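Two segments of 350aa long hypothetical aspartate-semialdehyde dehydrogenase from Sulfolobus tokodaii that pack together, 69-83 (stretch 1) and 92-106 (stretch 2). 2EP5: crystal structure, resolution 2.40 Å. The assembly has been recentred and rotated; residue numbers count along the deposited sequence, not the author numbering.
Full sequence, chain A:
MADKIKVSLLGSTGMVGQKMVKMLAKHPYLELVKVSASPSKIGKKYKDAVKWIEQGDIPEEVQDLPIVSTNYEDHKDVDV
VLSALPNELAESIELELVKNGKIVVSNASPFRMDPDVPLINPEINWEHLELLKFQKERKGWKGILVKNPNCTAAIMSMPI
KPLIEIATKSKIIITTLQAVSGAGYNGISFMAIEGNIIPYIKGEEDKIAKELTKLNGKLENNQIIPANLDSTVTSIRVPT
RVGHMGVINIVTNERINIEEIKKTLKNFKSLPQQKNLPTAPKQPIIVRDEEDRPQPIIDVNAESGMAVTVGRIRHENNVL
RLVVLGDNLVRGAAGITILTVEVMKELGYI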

# COMPACT_ATOMS: atom_id res chain seq x y z
N SER A 69 35.27 10.75 12.26
CA SER A 69 34.54 10.81 13.51
C SER A 69 33.80 12.14 13.59
O SER A 69 33.97 13.01 12.74
CB SER A 69 35.48 10.70 14.70
OG SER A 69 36.13 11.94 14.93
N THR A 70 32.99 12.27 14.64
CA THR A 70 32.23 13.49 14.87
C THR A 70 33.01 14.46 15.76
O THR A 70 32.50 15.50 16.16
CB THR A 70 30.88 13.15 15.55
OG1 THR A 70 31.13 12.41 16.75
CG2 THR A 70 30.02 12.31 14.63
N ASN A 71 34.27 14.12 16.04
CA ASN A 71 35.11 14.93 16.90
C ASN A 71 35.85 16.08 16.22
O ASN A 71 36.17 16.02 15.04
CB ASN A 71 36.10 14.03 17.64
CG ASN A 71 35.40 13.05 18.57
OD1 ASN A 71 35.77 11.87 18.64
ND2 ASN A 71 34.40 13.53 19.29
N TYR A 72 36.11 17.13 17.00
CA TYR A 72 36.78 18.33 16.51
C TYR A 72 38.02 18.09 15.65
O TYR A 72 38.15 18.67 14.57
CB TYR A 72 37.18 19.21 17.70
CG TYR A 72 38.03 20.40 17.29
CD1 TYR A 72 37.50 21.41 16.50
CD2 TYR A 72 39.36 20.48 17.66
CE1 TYR A 72 38.28 22.49 16.08
CE2 TYR A 72 40.16 21.55 17.25
CZ TYR A 72 39.61 22.55 16.45
OH TYR A 72 40.41 23.59 16.02
N GLU A 73 38.93 17.25 16.12
CA GLU A 73 40.16 16.96 15.37
C GLU A 73 39.92 16.60 13.90
O GLU A 73 40.72 16.96 13.05
CB GLU A 73 40.96 15.84 16.06
CG GLU A 73 41.60 16.25 17.37
CD GLU A 73 42.52 17.45 17.23
OE1 GLU A 73 43.46 17.40 16.41
OE2 GLU A 73 42.31 18.46 17.94
N ASP A 74 38.84 15.88 13.61
CA ASP A 74 38.57 15.49 12.23
C ASP A 74 37.90 16.56 11.37
O ASP A 74 37.63 16.32 10.19
CB ASP A 74 37.72 14.22 12.19
CG ASP A 74 38.50 12.98 12.56
OD1 ASP A 74 39.65 12.84 12.09
OD2 ASP A 74 37.95 12.15 13.32
N HIS A 75 37.65 17.73 11.93
CA HIS A 75 37.00 18.78 11.16
C HIS A 75 37.70 20.12 11.26
O HIS A 75 37.11 21.17 10.97
CB HIS A 75 35.54 18.93 11.61
CG HIS A 75 34.73 17.69 11.44
ND1 HIS A 75 34.81 16.62 12.31
CD2 HIS A 75 33.83 17.34 10.49
CE1 HIS A 75 34.00 15.66 11.89
NE2 HIS A 75 33.40 16.07 10.79
N LYS A 76 38.98 20.09 11.64
CA LYS A 76 39.76 21.31 11.79
C LYS A 76 39.93 22.10 10.49
O LYS A 76 39.84 23.33 10.50
CB LYS A 76 41.13 20.98 12.38
CG LYS A 76 41.06 20.35 13.77
CD LYS A 76 42.44 20.13 14.39
CE LYS A 76 43.03 21.43 14.95
NZ LYS A 76 43.25 22.47 13.91
N ASP A 77 40.16 21.41 9.38
CA ASP A 77 40.34 22.10 8.11
C ASP A 77 39.03 22.47 7.40
O ASP A 77 39.06 23.12 6.35
CB ASP A 77 41.22 21.29 7.16
CG ASP A 77 40.69 19.89 6.92
OD1 ASP A 77 39.45 19.72 6.86
OD2 ASP A 77 41.51 18.96 6.78
N VAL A 78 37.89 22.07 7.96
CA VAL A 78 36.62 22.38 7.32
C VAL A 78 36.16 23.81 7.60
O VAL A 78 36.33 24.32 8.70
CB VAL A 78 35.50 21.42 7.77
CG1 VAL A 78 34.23 21.70 6.99
CG2 VAL A 78 35.94 19.97 7.57
N ASP A 79 35.59 24.45 6.58
CA ASP A 79 35.10 25.81 6.72
C ASP A 79 33.80 25.84 7.51
O ASP A 79 33.60 26.71 8.36
CB ASP A 79 34.88 26.45 5.34
CG ASP A 79 36.17 26.89 4.69
OD1 ASP A 79 36.90 27.71 5.31
OD2 ASP A 79 36.46 26.43 3.57
N VAL A 80 32.91 24.90 7.22
CA VAL A 80 31.62 24.82 7.90
C VAL A 80 31.22 23.36 8.09
O VAL A 80 31.41 22.53 7.20
CB VAL A 80 30.51 25.52 7.10
CG1 VAL A 80 29.17 25.40 7.83
CG2 VAL A 80 30.87 26.98 6.89
N VAL A 81 30.67 23.05 9.25
CA VAL A 81 30.23 21.70 9.53
C VAL A 81 28.71 21.67 9.44
O VAL A 81 28.04 22.45 10.12
CB VAL A 81 30.63 21.24 10.93
CG1 VAL A 81 30.20 19.79 11.13
CG2 VAL A 81 32.13 21.37 11.11
N LEU A 82 28.18 20.81 8.58
CA LEU A 82 26.74 20.67 8.42
C LEU A 82 26.37 19.42 9.20
O LEU A 82 27.15 18.47 9.27
CB LEU A 82 26.37 20.51 6.95
CG LEU A 82 26.96 21.51 5.96
CD1 LEU A 82 26.23 21.36 4.64
CD2 LEU A 82 26.82 22.94 6.47
N SER A 83 25.18 19.40 9.79
CA SER A 83 24.76 18.26 10.59
C SER A 83 23.35 17.76 10.33
O SER A 83 22.39 18.54 10.26
CB SER A 83 24.90 18.60 12.08
OG SER A 83 24.58 17.49 12.89
N SER A 92 25.45 16.74 22.46
CA SER A 92 26.84 16.61 22.87
C SER A 92 27.82 16.88 21.73
O SER A 92 28.71 17.72 21.85
CB SER A 92 27.10 15.20 23.42
OG SER A 92 26.27 14.93 24.53
N ILE A 93 27.65 16.15 20.64
CA ILE A 93 28.53 16.27 19.48
C ILE A 93 28.64 17.70 18.98
O ILE A 93 29.72 18.27 18.93
CB ILE A 93 28.05 15.35 18.34
CG1 ILE A 93 28.12 13.90 18.81
CG2 ILE A 93 28.91 15.55 17.11
CD1 ILE A 93 27.44 12.92 17.87
N GLU A 94 27.50 18.29 18.63
CA GLU A 94 27.50 19.65 18.12
C GLU A 94 28.02 20.67 19.12
O GLU A 94 28.65 21.65 18.74
CB GLU A 94 26.09 20.02 17.66
CG GLU A 94 25.57 19.13 16.55
CD GLU A 94 24.19 19.55 16.04
OE1 GLU A 94 23.63 20.53 16.57
OE2 GLU A 94 23.68 18.88 15.12
N LEU A 95 27.76 20.44 20.41
CA LEU A 95 28.22 21.38 21.43
C LEU A 95 29.74 21.40 21.51
O LEU A 95 30.34 22.48 21.58
CB LEU A 95 27.64 21.01 22.80
CG LEU A 95 28.00 21.91 23.98
CD1 LEU A 95 27.65 23.37 23.67
CD2 LEU A 95 27.26 21.43 25.22
N GLU A 96 30.35 20.22 21.51
CA GLU A 96 31.80 20.12 21.58
C GLU A 96 32.48 20.78 20.40
O GLU A 96 33.52 21.42 20.56
CB GLU A 96 32.25 18.66 21.69
CG GLU A 96 32.30 18.17 23.12
CD GLU A 96 33.04 19.14 24.04
OE1 GLU A 96 34.26 19.35 23.83
OE2 GLU A 96 32.40 19.69 24.96
N LEU A 97 31.90 20.61 19.21
CA LEU A 97 32.45 21.20 18.00
C LEU A 97 32.42 22.72 18.07
O LEU A 97 33.42 23.38 17.79
CB LEU A 97 31.67 20.72 16.76
CG LEU A 97 31.89 19.26 16.35
CD1 LEU A 97 30.95 18.89 15.20
CD2 LEU A 97 33.35 19.04 15.97
N VAL A 98 31.27 23.26 18.46
CA VAL A 98 31.11 24.71 18.58
C VAL A 98 32.01 25.28 19.67
O VAL A 98 32.49 26.41 19.55
CB VAL A 98 29.64 25.08 18.88
CG1 VAL A 98 29.53 26.55 19.28
CG2 VAL A 98 28.79 24.82 17.65
N LYS A 99 32.23 24.51 20.73
CA LYS A 99 33.10 24.96 21.81
C LYS A 99 34.55 25.03 21.31
O LYS A 99 35.34 25.86 21.76
CB LYS A 99 33.03 24.01 23.00
CG LYS A 99 31.81 24.21 23.89
CD LYS A 99 31.87 23.27 25.08
CE LYS A 99 30.72 23.52 26.05
NZ LYS A 99 30.82 22.61 27.23
N ASN A 100 34.89 24.15 20.37
CA ASN A 100 36.24 24.14 19.82
C ASN A 100 36.41 25.15 18.70
O ASN A 100 37.46 25.18 18.06
CB ASN A 100 36.60 22.74 19.32
CG ASN A 100 37.03 21.82 20.44
OD1 ASN A 100 38.05 22.04 21.08
ND2 ASN A 100 36.24 20.78 20.69
N GLY A 101 35.39 25.97 18.46
CA GLY A 101 35.49 26.98 17.43
C GLY A 101 34.90 26.69 16.06
O GLY A 101 34.98 27.52 15.16
N LYS A 102 34.30 25.52 15.88
CA LYS A 102 33.70 25.18 14.59
C LYS A 102 32.39 25.90 14.32
O LYS A 102 31.64 26.19 15.25
CB LYS A 102 33.44 23.67 14.52
CG LYS A 102 34.69 22.80 14.52
CD LYS A 102 35.30 22.65 13.13
CE LYS A 102 35.83 23.96 12.58
NZ LYS A 102 36.39 23.76 11.22
N ILE A 103 32.14 26.22 13.05
CA ILE A 103 30.88 26.84 12.65
C ILE A 103 29.97 25.66 12.28
O ILE A 103 30.26 24.91 11.33
CB ILE A 103 31.05 27.73 11.41
CG1 ILE A 103 31.92 28.95 11.74
CG2 ILE A 103 29.67 28.18 10.92
CD1 ILE A 103 32.13 29.89 10.57
N VAL A 104 28.89 25.47 13.03
CA VAL A 104 27.97 24.36 12.79
C VAL A 104 26.57 24.80 12.38
O VAL A 104 25.98 25.68 13.02
CB VAL A 104 27.84 23.48 14.06
CG1 VAL A 104 26.91 22.31 13.79
CG2 VAL A 104 29.20 22.99 14.52
N VAL A 105 26.06 24.19 11.31
CA VAL A 105 24.71 24.45 10.81
C VAL A 105 24.03 23.07 10.86
O VAL A 105 24.40 22.15 10.12
CB VAL A 105 24.71 24.96 9.35
CG1 VAL A 105 23.28 25.27 8.91
CG2 VAL A 105 25.56 26.20 9.24
N SER A 106 23.04 22.94 11.73
CA SER A 106 22.38 21.66 11.94
C SER A 106 20.86 21.65 11.86
O SER A 106 20.20 22.63 12.23
CB SER A 106 22.81 21.12 13.31
OG SER A 106 21.91 20.15 13.79
O HOH W 1 32.00 16.31 18.77
O HOH W 2 34.12 26.20 11.03

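The two stretches join through a short parallel pairing of strands 80-83 and 103-106, and through the packing of helix 92-99 and the turn after it against the loop that precedes the first strand. In the strand pair the backbone bonds alternate in direction: Val81 N donates to Ile103 O (2.8 Å), Val105 N to Val81 O (2.9 Å) and Ser83 N to Val105 O (2.9 Å). This register places Val81 beside Val104, Leu82 beside Val105 and Ser83 beside Ser106. The CA atoms of Val104 and Leu82 also approach carbonyl oxygens, Val81 O at 3.3 Å and Val105 O at 3.2 Å respectively.

The valines of both strands all hold chi1 near 180° (t), whichever face they occupy. Val80 CG1 lies 4.0 Å from Val105 CG2 and 4.2 Å from Ile103 CG2, while Leu82, with rotamer m,t, brings CD2 to 4.1 Å from Val105 CB. On the face shared by Val81, Val104, Ser83 and Ser106, Val81 CG1 reaches Leu97 CD1 of the helix at 4.2 Å and its other methyl, CG2, lies 4.0 Å from Lys102 CD.

Lys102 buries the most surface in this contact, and its conformation is the most telling. An extended chain would run straight on from CB; here chi1 and chi2 are both m and chi3 is p, so the chain bends before the final t torsion sets NZ among backbone carbonyls. Lys102 NZ donates to His75 O (2.7 Å) and to Val78 O (2.6 Å), the first and last residues of a type I turn. Since Val78 N also donates to His75 O (3.2 Å), the ammonium adds two hydrogen bonds to a turn already closed by its own backbone bond. The aliphatic part of the chain is used as well: Lys102 CD lies 4.0 Å from His75 CB, and Lys102 CG is 3.7 Å from Tyr72 CD1, at the edge of the ring.

Tyr72 has chi1 t and chi2 66°, which leaves one ring face to Asn100 CB. Asn100 CB stands 3.5 Å from the centroid of the Tyr72 ring and 24° off the normal, a CH-pi contact. Asn100, the first residue to leave helical geometry, has chi1 m, and its ND2 makes a weak hydrogen bond back to Glu96 O (2.8 Å). Gly101 follows with phi 98°, where a CB would be jammed against the preceding carbonyl oxygen.

Leu97, in the m,t rotamer, sends its two methyls to different partners: CD1 to Val81, and CD2 to the backbone around Tyr72, 3.5 Å from Tyr72 N. One turn earlier, Ile93 CG2 meets Thr70 CB at 3.5 Å, and a water bridges Thr70 O (2.8 Å) and Ile93 O (3.0 Å).

Glu94 extends through chi2 t to carry its carboxylate to the strand ends. There Glu94 OE2 accepts from Ser83 OG (2.8 Å) and from Ser106 OG (2.6 Å), so one oxygen ties the helix to both strands, while OE1 is bonded elsewhere in the structure.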